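Local coordinates for protein hydrolase, HD family (Bacillus thuringiensis serovar konkukian, PDB 3DJB) that binds magnesium through an HD-type metal site in an all-helical fold and probably acts as a metal-dependent hydrolase whose substrate is not established, at residues H34-I38 / I51-L56; L57-A61 / K75-L80; I132-F136 / S169-F173; L177-K181 / A193-H197. The protein carries 3 engineered substitutions. All blocks are in the same frame, centred on the assembly; numbering follows the deposited sequence.

From the N terminus, contact 1 (34-38 with 51-56) closes the turn between helix 27-41 and helix 48-55. Contact 2 (57-61 with 75-80) follows at once, bringing helix 73-82 against the HD segment. Both belong to the HD domain and touch through the Met53 and Leu80 side chains. Contact 3 (132-136 with 169-173) spans a longer excursion from helix 129-142 to helix 171-176, on the other side of the chain's centre. Contact 4 (177-181 with 193-197) folds the next loop onto helix 187-211, adjoining contact 3. All four loops lie in series, none within another; the engineered Met36 packs against Arg196, so contact 1 touches contact 4.

Contact 1: residues H34-I38 / I51-L56; sequences HKMAI and IEMAAL. Engineered in segment 34-38: Met36 (natural residue Leu).
A leucine methyl sits almost exactly on the ring normal of a histidine: Leu56 CD1 lies 3.4 Å from the centroid of the His34 imidazole and 2° off its normal, a CH-pi contact over the ring face. Both segments are helical, 34-38 throughout and 51-55 in the partner, with Leu56 following. Their axes run nearly antiparallel, at 156°, and approach to 9.1 Å. The register pairs His34 with Ala55 (CA to CA 5.5 Å) and Ala37 with Ile51 (CA to CA 6.8 Å). His34 adopts chi1 t, with its CA-to-CB bond toward the other helix. Small side chains fill the interface: Ala37 CB is 3.7 Å from Ile51 CG2 and 4.2 Å from Ala55 CB, while His34 CA is 4.2 Å from Ala55 CB. Glu52, chi1 m and chi2 t, reaches the edge of the His34 ring, and its carboxylate forms a salt bridge with Arg48. This is alanine-lined antiparallel packing within the HD domain, with Ala55 about 8 Å from the bound magnesium. Helix 3-17 covers Glu52 and Leu56, helix 113-123 meets Ala37 and Ile51, and helix 87-96 packs on Met53 and Ala54.

Contact 2: residues L57-A61 / K75-L80; sequences LHDVA and KVSDWL
The HD motif, His58-Asp59, lies in this short, weakly bonded helix 58-61 of the HD domain; both residues belong to the magnesium site completed by His29 and Asp122. The His58 CA-to-CB bond points away from helix 73-82, while Leu57 and Val60 point toward it. Along the regular helical segment 75-80, Lys75 comes first: its aliphatic chain passes the other backbone, with Lys75 CE 3.4 Å from Val60 O. Val76, chi1 t, is central, its CA 6.9 Å from Ala61 CA; Val76 CG2 lies 4.3 Å from Ala61 CB and 4.5 Å from Val60 CG1, and Val76 CG1 meets Leu57 CD1 at 3.9 Å. One turn on, Trp79 CD1 is 4.1 Å from Leu57 CD1; the indole is hydrogen-bonded to Thr10 and stacked with Phe13 of helix 3-17. The contact is thus apolar packing behind the metal ligands. Leu80, chi1 m and chi2 t, finishes it, placing CD2 4.0 Å from Leu57 CD1.

Contact 3: residues I132-F136 / S169-F173; sequences IARTF and SLNHF
Segment 132-136 is regular helix, with Phe136 N bonded to Ile132 O at 3.2 Å; segment 169-173 has helical backbone angles and is clearly helix by its last residues. The segments run in opposing register: Phe136 CA is 5.5 Å from Ser169 CA, and Ile132 CA 8.0 Å from Phe173 CA. Phe136 and Phe173, both chi1 m, form an offset edge-to-face pair, with the Phe173 edge toward the Phe136 face, centroids 5.6 Å apart and planes at 63°. Ile132 CA approaches Phe173 CE2 at 3.7 Å, and Phe136 CD1 meets Ser169 CB at 3.6 Å. Thr135 CG2 lies over the Phe173 face and makes an off-centre CH-pi contact with His172, 4.3 Å from that ring's centroid. The Thr135 hydroxyl is hydrogen-bonded to Gly131 O. Met200 and Ile204 of helix 187-211 also pack on Phe173, while Phe136 touches Ala133 of the second subunit. Away from the metal site, this is aromatic-centred helix packing in the C-terminal part of an all-alpha fold, with helix 129-142 itself forming part of the subunit interface.

Contact 4: residues L177-K181 / A193-H197; sequences LLKLK and AEVRH
Lys181 NZ and Glu194 OE1, 3.0 Å apart, form a salt bridge whose hydrogen bond is weak. The contact is a loop-on-helix packing in the all-alpha fold: segment 177-181, without regular helix or strand, lies along the long helix 187-211, represented by 193-197. Glu194 is also salt-bridged through OE2 to Arg198, one turn on, so its carboxylate is shared between loop and helix. His197 NE2 comes within 2.7 Å of Leu178 O. Register is set by Lys181 opposite Ala193 (CA to CA 5.3 Å) and Leu178 opposite His197 (CA to CA 6.4 Å). Lys181 is folded rather than extended, with chi1, chi2 and chi3 all p and chi4 m; this bend carries its aliphatic part across the imidazole while NZ reaches Glu194. The helical bond from His197 N to Ala193 O measures 2.6 Å, and His197 takes chi1 t, pointing toward the loop. Further out, Lys181 CB packs 4.1 Å from Ala193 CB, and Leu178 CD2 is 3.4 Å from His197 NE2. Leu178 also touches Met200 farther along the same helix. Over the His197 face, Lys181 CG makes a CH-pi contact 3.5 Å from the ring centroid, 21° off its normal.

Contact 1: residues H34-I38 / I51-L56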
loop_
_atom_site.group_PDB
_atom_site.type_symbol
_atom_site.label_atom_id
_atom_site.label_comp_id
_atom_site.label_asym_id
_atom_site.label_seq_id
_atom_site.Cartn_x
_atom_site.Cartn_y
_atom_site.Cartn_z
ATOM N N HIS A 34 -14.784 14.664 8.141
ATOM C CA HIS A 34 -16.062 15.351 8.352
ATOM C C HIS A 34 -17.246 14.376 8.241
ATOM O O HIS A 34 -18.017 14.213 9.192
ATOM C CB HIS A 34 -16.227 16.497 7.337
ATOM C CG HIS A 34 -17.618 17.055 7.279
ATOM N ND1 HIS A 34 -18.363 17.311 8.408
ATOM C CD2 HIS A 34 -18.399 17.402 6.227
ATOM C CE1 HIS A 34 -19.543 17.791 8.057
ATOM N NE2 HIS A 34 -19.591 17.856 6.740
ATOM N N LYS A 35 -17.393 13.726 7.088
ATOM C CA LYS A 35 -18.487 12.783 6.931
ATOM C C LYS A 35 -18.429 11.754 8.058
ATOM O O LYS A 35 -19.447 11.244 8.514
ATOM C CB LYS A 35 -18.400 12.090 5.572
ATOM C CG LYS A 35 -18.481 13.040 4.399
ATOM C CD LYS A 35 -18.402 12.279 3.086
ATOM C CE LYS A 35 -19.706 11.572 2.734
ATOM N NZ LYS A 35 -20.600 12.437 1.907
HETATM N N MSE A 36 -17.220 11.476 8.515
HETATM C CA MSE A 36 -16.996 10.512 9.580
HETATM C C MSE A 36 -17.401 11.061 10.957
HETATM O O MSE A 36 -17.878 10.314 11.823
HETATM C CB MSE A 36 -15.518 10.103 9.570
HETATM C CG MSE A 36 -15.181 8.851 10.359
HETATM SE SE MSE A 36 -13.813 7.775 9.490
HETATM C CE MSE A 36 -12.711 9.173 8.674
ATOM N N ALA A 37 -17.207 12.364 11.154
ATOM C CA ALA A 37 -17.562 13.018 12.410
ATOM C C ALA A 37 -19.074 13.050 12.512
ATOM O O ALA A 37 -19.632 13.048 13.612
ATOM C CB ALA A 37 -17.008 14.426 12.448
ATOM N N ILE A 38 -19.734 13.097 11.357
ATOM C CA ILE A 38 -21.183 13.078 11.346
ATOM C C ILE A 38 -21.601 11.712 11.872
ATOM O O ILE A 38 -22.031 11.578 13.011
ATOM C CB ILE A 38 -21.774 13.209 9.937
ATOM C CG1 ILE A 38 -21.449 14.577 9.348
ATOM C CG2 ILE A 38 -23.280 12.978 10.001
ATOM C CD1 ILE A 38 -22.055 15.715 10.094
ATOM N N ILE A 51 -19.535 20.171 15.866
ATOM C CA ILE A 51 -18.699 19.066 15.409
ATOM C C ILE A 51 -18.287 19.266 13.946
ATOM O O ILE A 51 -17.093 19.218 13.627
ATOM C CB ILE A 51 -19.420 17.715 15.568
ATOM C CG1 ILE A 51 -19.617 17.414 17.047
ATOM C CG2 ILE A 51 -18.601 16.609 14.940
ATOM C CD1 ILE A 51 -20.418 16.159 17.327
ATOM N N GLU A 52 -19.264 19.513 13.069
ATOM C CA GLU A 52 -18.982 19.717 11.652
ATOM C C GLU A 52 -18.088 20.917 11.391
ATOM O O GLU A 52 -17.043 20.797 10.755
ATOM C CB GLU A 52 -20.271 19.897 10.868
ATOM C CG GLU A 52 -21.140 18.699 10.854
ATOM C CD GLU A 52 -22.253 18.833 9.848
ATOM O OE1 GLU A 52 -21.954 18.954 8.642
ATOM O OE2 GLU A 52 -23.433 18.821 10.257
HETATM N N MSE A 53 -18.507 22.082 11.865
HETATM C CA MSE A 53 -17.707 23.280 11.659
HETATM C C MSE A 53 -16.279 23.067 12.148
HETATM O O MSE A 53 -15.323 23.586 11.557
HETATM C CB MSE A 53 -18.310 24.472 12.395
HETATM C CG MSE A 53 -19.541 25.022 11.734
HETATM SE SE MSE A 53 -19.169 25.538 9.911
HETATM C CE MSE A 53 -18.323 27.246 10.247
ATOM N N ALA A 54 -16.131 22.300 13.224
ATOM C CA ALA A 54 -14.805 22.063 13.765
ATOM C C ALA A 54 -13.999 21.147 12.860
ATOM O O ALA A 54 -12.937 21.540 12.365
ATOM C CB ALA A 54 -14.898 21.488 15.164
ATOM N N ALA A 55 -14.502 19.940 12.623
ATOM C CA ALA A 55 -13.803 18.972 11.782
ATOM C C ALA A 55 -13.405 19.571 10.443
ATOM O O ALA A 55 -12.383 19.212 9.881
ATOM C CB ALA A 55 -14.687 17.773 11.556
ATOM N N LEU A 56 -14.224 20.494 9.952
ATOM C CA LEU A 56 -14.009 21.148 8.673
ATOM C C LEU A 56 -12.955 22.244 8.663
ATOM O O LEU A 56 -12.547 22.681 7.590
ATOM C CB LEU A 56 -15.323 21.751 8.188
ATOM C CG LEU A 56 -16.119 21.077 7.067
ATOM C CD1 LEU A 56 -17.518 20.699 7.552
ATOM C CD2 LEU A 56 -16.216 22.047 5.890
#

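Contact 2: residues L57-A61 / K75-L80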
loop_
_atom_site.group_PDB
_atom_site.type_symbol
_atom_site.label_atom_id
_atom_site.label_comp_id
_atom_site.label_asym_id
_atom_site.label_seq_id
_atom_site.Cartn_x
_atom_site.Cartn_y
_atom_site.Cartn_z
ATOM N N LEU A 57 -12.504 22.697 9.832
ATOM C CA LEU A 57 -11.516 23.775 9.867
ATOM C C LEU A 57 -10.260 23.505 10.709
ATOM O O LEU A 57 -9.403 24.396 10.841
ATOM C CB LEU A 57 -12.201 25.078 10.326
ATOM C CG LEU A 57 -13.296 25.705 9.433
ATOM C CD1 LEU A 57 -14.033 26.798 10.189
ATOM C CD2 LEU A 57 -12.680 26.272 8.166
ATOM N N HIS A 58 -10.143 22.292 11.263
ATOM C CA HIS A 58 -8.979 21.912 12.088
ATOM C C HIS A 58 -7.696 21.970 11.276
ATOM O O HIS A 58 -6.613 22.249 11.792
ATOM C CB HIS A 58 -9.159 20.489 12.692
ATOM C CG HIS A 58 -9.088 19.358 11.697
ATOM N ND1 HIS A 58 -9.880 19.290 10.567
ATOM C CD2 HIS A 58 -8.359 18.212 11.704
ATOM C CE1 HIS A 58 -9.645 18.156 9.925
ATOM N NE2 HIS A 58 -8.727 17.483 10.595
ATOM N N ASP A 59 -7.852 21.721 9.986
ATOM C CA ASP A 59 -6.745 21.716 9.069
ATOM C C ASP A 59 -6.339 23.093 8.572
ATOM O O ASP A 59 -5.186 23.302 8.207
ATOM C CB ASP A 59 -7.080 20.809 7.890
ATOM C CG ASP A 59 -6.584 19.392 8.089
ATOM O OD1 ASP A 59 -6.695 18.860 9.210
ATOM O OD2 ASP A 59 -6.082 18.804 7.114
ATOM N N VAL A 60 -7.271 24.037 8.566
ATOM C CA VAL A 60 -6.977 25.376 8.078
ATOM C C VAL A 60 -6.125 26.193 9.038
ATOM O O VAL A 60 -5.552 27.220 8.667
ATOM C CB VAL A 60 -8.274 26.112 7.755
ATOM C CG1 VAL A 60 -7.991 27.529 7.304
ATOM C CG2 VAL A 60 -8.990 25.360 6.659
ATOM N N ALA A 61 -6.020 25.728 10.272
ATOM C CA ALA A 61 -5.205 26.433 11.242
ATOM C C ALA A 61 -3.845 25.735 11.358
ATOM O O ALA A 61 -2.843 26.361 11.703
ATOM C CB ALA A 61 -5.910 26.470 12.586
ATOM N N LYS A 75 -7.272 33.255 11.837
ATOM C CA LYS A 75 -7.671 33.085 10.447
ATOM C C LYS A 75 -9.054 32.438 10.422
ATOM O O LYS A 75 -9.894 32.763 9.577
ATOM C CB LYS A 75 -6.647 32.218 9.709
ATOM C CG LYS A 75 -7.099 31.703 8.351
ATOM C CD LYS A 75 -5.896 31.409 7.439
ATOM C CE LYS A 75 -4.850 30.483 8.089
ATOM N NZ LYS A 75 -3.492 30.557 7.437
ATOM N N VAL A 76 -9.274 31.527 11.371
ATOM C CA VAL A 76 -10.543 30.808 11.529
ATOM C C VAL A 76 -11.473 31.678 12.366
ATOM O O VAL A 76 -12.682 31.760 12.125
ATOM C CB VAL A 76 -10.309 29.466 12.249
ATOM C CG1 VAL A 76 -11.634 28.777 12.554
ATOM C CG2 VAL A 76 -9.426 28.583 11.387
ATOM N N SER A 77 -10.874 32.331 13.351
ATOM C CA SER A 77 -11.584 33.229 14.241
ATOM C C SER A 77 -12.412 34.249 13.462
ATOM O O SER A 77 -13.644 34.240 13.528
ATOM C CB SER A 77 -10.581 33.948 15.145
ATOM O OG SER A 77 -11.071 35.212 15.533
ATOM N N ASP A 78 -11.733 35.122 12.721
ATOM C CA ASP A 78 -12.402 36.163 11.931
ATOM C C ASP A 78 -13.323 35.619 10.838
ATOM O O ASP A 78 -14.081 36.374 10.228
ATOM C CB ASP A 78 -11.363 37.147 11.321
ATOM C CG ASP A 78 -10.361 36.473 10.369
ATOM O OD1 ASP A 78 -9.390 37.156 9.961
ATOM O OD2 ASP A 78 -10.537 35.279 10.019
ATOM N N TRP A 79 -13.259 34.312 10.593
ATOM C CA TRP A 79 -14.111 33.700 9.576
ATOM C C TRP A 79 -15.467 33.355 10.171
ATOM O O TRP A 79 -16.512 33.692 9.609
ATOM C CB TRP A 79 -13.483 32.423 9.001
ATOM C CG TRP A 79 -14.471 31.617 8.183
ATOM C CD1 TRP A 79 -15.075 30.441 8.546
ATOM C CD2 TRP A 79 -15.014 31.963 6.900
ATOM N NE1 TRP A 79 -15.959 30.036 7.569
ATOM C CE2 TRP A 79 -15.944 30.952 6.550
ATOM C CE3 TRP A 79 -14.810 33.032 6.012
ATOM C CZ2 TRP A 79 -16.664 30.980 5.351
ATOM C CZ3 TRP A 79 -15.532 33.056 4.815
ATOM C CH2 TRP A 79 -16.446 32.037 4.502
ATOM N N LEU A 80 -15.444 32.672 11.310
ATOM C CA LEU A 80 -16.676 32.291 11.977
ATOM C C LEU A 80 -17.526 33.545 12.208
ATOM O O LEU A 80 -18.749 33.468 12.363
ATOM C CB LEU A 80 -16.351 31.600 13.298
ATOM C CG LEU A 80 -15.570 30.294 13.167
ATOM C CD1 LEU A 80 -15.343 29.730 14.540
ATOM C CD2 LEU A 80 -16.328 29.294 12.315
#

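Contact 3: residues I132-F136 / S169-F173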
loop_
_atom_site.group_PDB
_atom_site.type_symbol
_atom_site.label_atom_id
_atom_site.label_comp_id
_atom_site.label_asym_id
_atom_site.label_seq_id
_atom_site.Cartn_x
_atom_site.Cartn_y
_atom_site.Cartn_z
ATOM N N ILE A 132 -2.670 1.704 5.206
ATOM C CA ILE A 132 -1.734 0.812 4.557
ATOM C C ILE A 132 -1.189 1.550 3.345
ATOM O O ILE A 132 0.013 1.776 3.238
ATOM C CB ILE A 132 -2.462 -0.480 4.115
ATOM C CG1 ILE A 132 -2.916 -1.265 5.371
ATOM C CG2 ILE A 132 -1.560 -1.304 3.212
ATOM C CD1 ILE A 132 -4.099 -2.260 5.190
ATOM N N ALA A 133 -2.076 1.962 2.449
ATOM C CA ALA A 133 -1.631 2.670 1.260
ATOM C C ALA A 133 -0.881 3.915 1.630
ATOM O O ALA A 133 0.262 4.085 1.236
ATOM C CB ALA A 133 -2.802 3.029 0.364
ATOM N N ARG A 134 -1.497 4.799 2.395
ATOM C CA ARG A 134 -0.784 6.016 2.727
ATOM C C ARG A 134 0.648 5.701 3.114
ATOM O O ARG A 134 1.569 6.419 2.745
ATOM C CB ARG A 134 -1.459 6.749 3.867
ATOM C CG ARG A 134 -0.968 8.160 4.035
ATOM C CD ARG A 134 -1.864 8.840 5.041
ATOM N NE ARG A 134 -3.261 8.737 4.610
ATOM C CZ ARG A 134 -4.273 8.331 5.380
ATOM N NH1 ARG A 134 -4.070 7.979 6.648
ATOM N NH2 ARG A 134 -5.498 8.278 4.878
ATOM N N THR A 135 0.830 4.593 3.819
ATOM C CA THR A 135 2.155 4.202 4.272
ATOM C C THR A 135 3.137 3.842 3.151
ATOM O O THR A 135 4.088 4.581 2.898
ATOM C CB THR A 135 2.075 3.046 5.295
ATOM O OG1 THR A 135 0.868 3.166 6.060
ATOM C CG2 THR A 135 3.244 3.137 6.264
ATOM N N PHE A 136 2.934 2.716 2.487
ATOM C CA PHE A 136 3.839 2.342 1.412
ATOM C C PHE A 136 4.040 3.497 0.449
ATOM O O PHE A 136 5.128 3.664 -0.123
ATOM C CB PHE A 136 3.281 1.140 0.697
ATOM C CG PHE A 136 3.146 -0.038 1.583
ATOM C CD1 PHE A 136 4.275 -0.654 2.089
ATOM C CD2 PHE A 136 1.903 -0.543 1.912
ATOM C CE1 PHE A 136 4.171 -1.763 2.896
ATOM C CE2 PHE A 136 1.794 -1.658 2.723
ATOM C CZ PHE A 136 2.926 -2.266 3.214
ATOM N N SER A 169 8.713 0.637 5.394
ATOM C CA SER A 169 7.318 1.038 5.514
ATOM C C SER A 169 6.460 0.121 6.355
ATOM O O SER A 169 5.576 0.586 7.056
ATOM C CB SER A 169 6.677 1.152 4.133
ATOM O OG SER A 169 7.401 2.039 3.299
ATOM N N LEU A 170 6.700 -1.179 6.283
ATOM C CA LEU A 170 5.884 -2.110 7.048
ATOM C C LEU A 170 6.036 -1.920 8.540
ATOM O O LEU A 170 5.082 -2.111 9.296
ATOM C CB LEU A 170 6.225 -3.557 6.711
ATOM C CG LEU A 170 5.243 -4.552 7.319
ATOM C CD1 LEU A 170 4.208 -4.891 6.296
ATOM C CD2 LEU A 170 5.967 -5.798 7.749
ATOM N N ASN A 171 7.231 -1.545 8.974
ATOM C CA ASN A 171 7.464 -1.352 10.400
ATOM C C ASN A 171 6.618 -0.214 10.964
ATOM O O ASN A 171 6.083 -0.321 12.070
ATOM C CB ASN A 171 8.956 -1.107 10.659
ATOM C CG ASN A 171 9.784 -2.387 10.551
ATOM O OD1 ASN A 171 10.989 -2.341 10.307
ATOM N ND2 ASN A 171 9.136 -3.537 10.750
ATOM N N HIS A 172 6.483 0.864 10.198
ATOM C CA HIS A 172 5.692 2.016 10.627
ATOM C C HIS A 172 4.352 1.568 11.229
ATOM O O HIS A 172 3.806 2.233 12.110
ATOM C CB HIS A 172 5.454 2.964 9.435
ATOM C CG HIS A 172 4.654 4.193 9.766
ATOM N ND1 HIS A 172 3.358 4.139 10.240
ATOM C CD2 HIS A 172 4.955 5.510 9.658
ATOM C CE1 HIS A 172 2.897 5.366 10.404
ATOM N NE2 HIS A 172 3.846 6.217 10.057
ATOM N N PHE A 173 3.827 0.437 10.774
ATOM C CA PHE A 173 2.558 -0.024 11.303
ATOM C C PHE A 173 2.640 -0.245 12.803
ATOM O O PHE A 173 1.949 0.428 13.577
ATOM C CB PHE A 173 2.111 -1.289 10.574
ATOM C CG PHE A 173 1.751 -1.050 9.132
ATOM C CD1 PHE A 173 2.490 -1.628 8.113
ATOM C CD2 PHE A 173 0.709 -0.185 8.795
ATOM C CE1 PHE A 173 2.197 -1.353 6.792
ATOM C CE2 PHE A 173 0.413 0.093 7.471
ATOM C CZ PHE A 173 1.161 -0.487 6.472
#

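Contact 4: residues L177-K181 / A193-H197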
loop_
_atom_site.group_PDB
_atom_site.type_symbol
_atom_site.label_atom_id
_atom_site.label_comp_id
_atom_site.label_asym_id
_atom_site.label_seq_id
_atom_site.Cartn_x
_atom_site.Cartn_y
_atom_site.Cartn_z
ATOM N N LEU A 177 0.939 3.031 14.568
ATOM C CA LEU A 177 -0.354 2.920 13.890
ATOM C C LEU A 177 -1.284 1.903 14.542
ATOM O O LEU A 177 -2.429 2.218 14.851
ATOM C CB LEU A 177 -0.169 2.567 12.403
ATOM C CG LEU A 177 -0.132 3.706 11.377
ATOM C CD1 LEU A 177 -0.188 3.160 9.955
ATOM C CD2 LEU A 177 -1.318 4.602 11.617
ATOM N N LEU A 178 -0.800 0.685 14.747
ATOM C CA LEU A 178 -1.633 -0.330 15.366
ATOM C C LEU A 178 -2.023 0.078 16.784
ATOM O O LEU A 178 -3.003 -0.423 17.330
ATOM C CB LEU A 178 -0.914 -1.680 15.392
ATOM C CG LEU A 178 -0.763 -2.401 14.056
ATOM C CD1 LEU A 178 -0.114 -3.749 14.281
ATOM C CD2 LEU A 178 -2.130 -2.589 13.419
ATOM N N LYS A 179 -1.259 0.995 17.374
ATOM C CA LYS A 179 -1.535 1.456 18.731
ATOM C C LYS A 179 -2.399 2.721 18.754
ATOM O O LYS A 179 -2.371 3.479 19.729
ATOM C CB LYS A 179 -0.224 1.726 19.475
ATOM C CG LYS A 179 0.589 2.891 18.921
ATOM C CD LYS A 179 1.900 3.084 19.684
ATOM C CE LYS A 179 2.865 1.929 19.441
ATOM N NZ LYS A 179 4.182 2.127 20.101
ATOM N N LEU A 180 -3.169 2.940 17.685
ATOM C CA LEU A 180 -4.048 4.108 17.573
ATOM C C LEU A 180 -5.472 3.805 17.960
ATOM O O LEU A 180 -6.219 4.710 18.306
ATOM C CB LEU A 180 -4.031 4.663 16.153
ATOM C CG LEU A 180 -2.813 5.523 15.843
ATOM C CD1 LEU A 180 -2.810 5.868 14.377
ATOM C CD2 LEU A 180 -2.846 6.783 16.694
ATOM N N LYS A 181 -5.846 2.534 17.890
ATOM C CA LYS A 181 -7.191 2.105 18.250
ATOM C C LYS A 181 -7.392 2.130 19.759
ATOM O O LYS A 181 -8.485 1.880 20.259
ATOM C CB LYS A 181 -7.458 0.698 17.701
ATOM C CG LYS A 181 -6.379 -0.325 18.028
ATOM C CD LYS A 181 -6.598 -1.047 19.352
ATOM C CE LYS A 181 -7.670 -2.120 19.241
ATOM N NZ LYS A 181 -9.000 -1.542 18.914
ATOM N N ALA A 193 -12.807 1.635 14.832
ATOM C CA ALA A 193 -11.362 1.461 15.010
ATOM C C ALA A 193 -10.926 0.010 15.127
ATOM O O ALA A 193 -9.905 -0.387 14.565
ATOM C CB ALA A 193 -10.905 2.232 16.221
ATOM N N GLU A 194 -11.692 -0.774 15.879
ATOM C CA GLU A 194 -11.395 -2.185 16.040
ATOM C C GLU A 194 -11.522 -2.869 14.689
ATOM O O GLU A 194 -10.699 -3.695 14.329
ATOM C CB GLU A 194 -12.370 -2.820 17.023
ATOM C CG GLU A 194 -11.762 -3.101 18.386
ATOM C CD GLU A 194 -10.697 -4.183 18.334
ATOM O OE1 GLU A 194 -9.941 -4.318 19.324
ATOM O OE2 GLU A 194 -10.624 -4.900 17.307
ATOM N N VAL A 195 -12.550 -2.515 13.930
ATOM C CA VAL A 195 -12.741 -3.136 12.637
ATOM C C VAL A 195 -11.602 -2.721 11.723
ATOM O O VAL A 195 -11.026 -3.561 11.031
ATOM C CB VAL A 195 -14.090 -2.737 12.006
ATOM C CG1 VAL A 195 -14.533 -3.807 11.050
ATOM C CG2 VAL A 195 -15.137 -2.544 13.083
ATOM N N ARG A 196 -11.269 -1.432 11.727
ATOM C CA ARG A 196 -10.181 -0.910 10.885
ATOM C C ARG A 196 -8.839 -1.530 11.284
ATOM O O ARG A 196 -8.059 -1.973 10.422
ATOM C CB ARG A 196 -10.033 0.610 11.029
ATOM C CG ARG A 196 -11.031 1.492 10.280
ATOM C CD ARG A 196 -10.242 2.573 9.552
ATOM N NE ARG A 196 -10.999 3.787 9.291
ATOM C CZ ARG A 196 -12.204 3.819 8.737
ATOM N NH1 ARG A 196 -12.803 2.695 8.389
ATOM N NH2 ARG A 196 -12.802 4.978 8.509
ATOM N N HIS A 197 -8.577 -1.524 12.597
ATOM C CA HIS A 197 -7.339 -2.059 13.167
ATOM C C HIS A 197 -7.162 -3.520 12.793
ATOM O O HIS A 197 -6.085 -3.945 12.378
ATOM C CB HIS A 197 -7.338 -1.903 14.699
ATOM C CG HIS A 197 -6.074 -2.375 15.358
ATOM N ND1 HIS A 197 -5.983 -3.575 16.032
ATOM C CD2 HIS A 197 -4.847 -1.803 15.449
ATOM C CE1 HIS A 197 -4.758 -3.722 16.512
ATOM N NE2 HIS A 197 -4.049 -2.662 16.171
#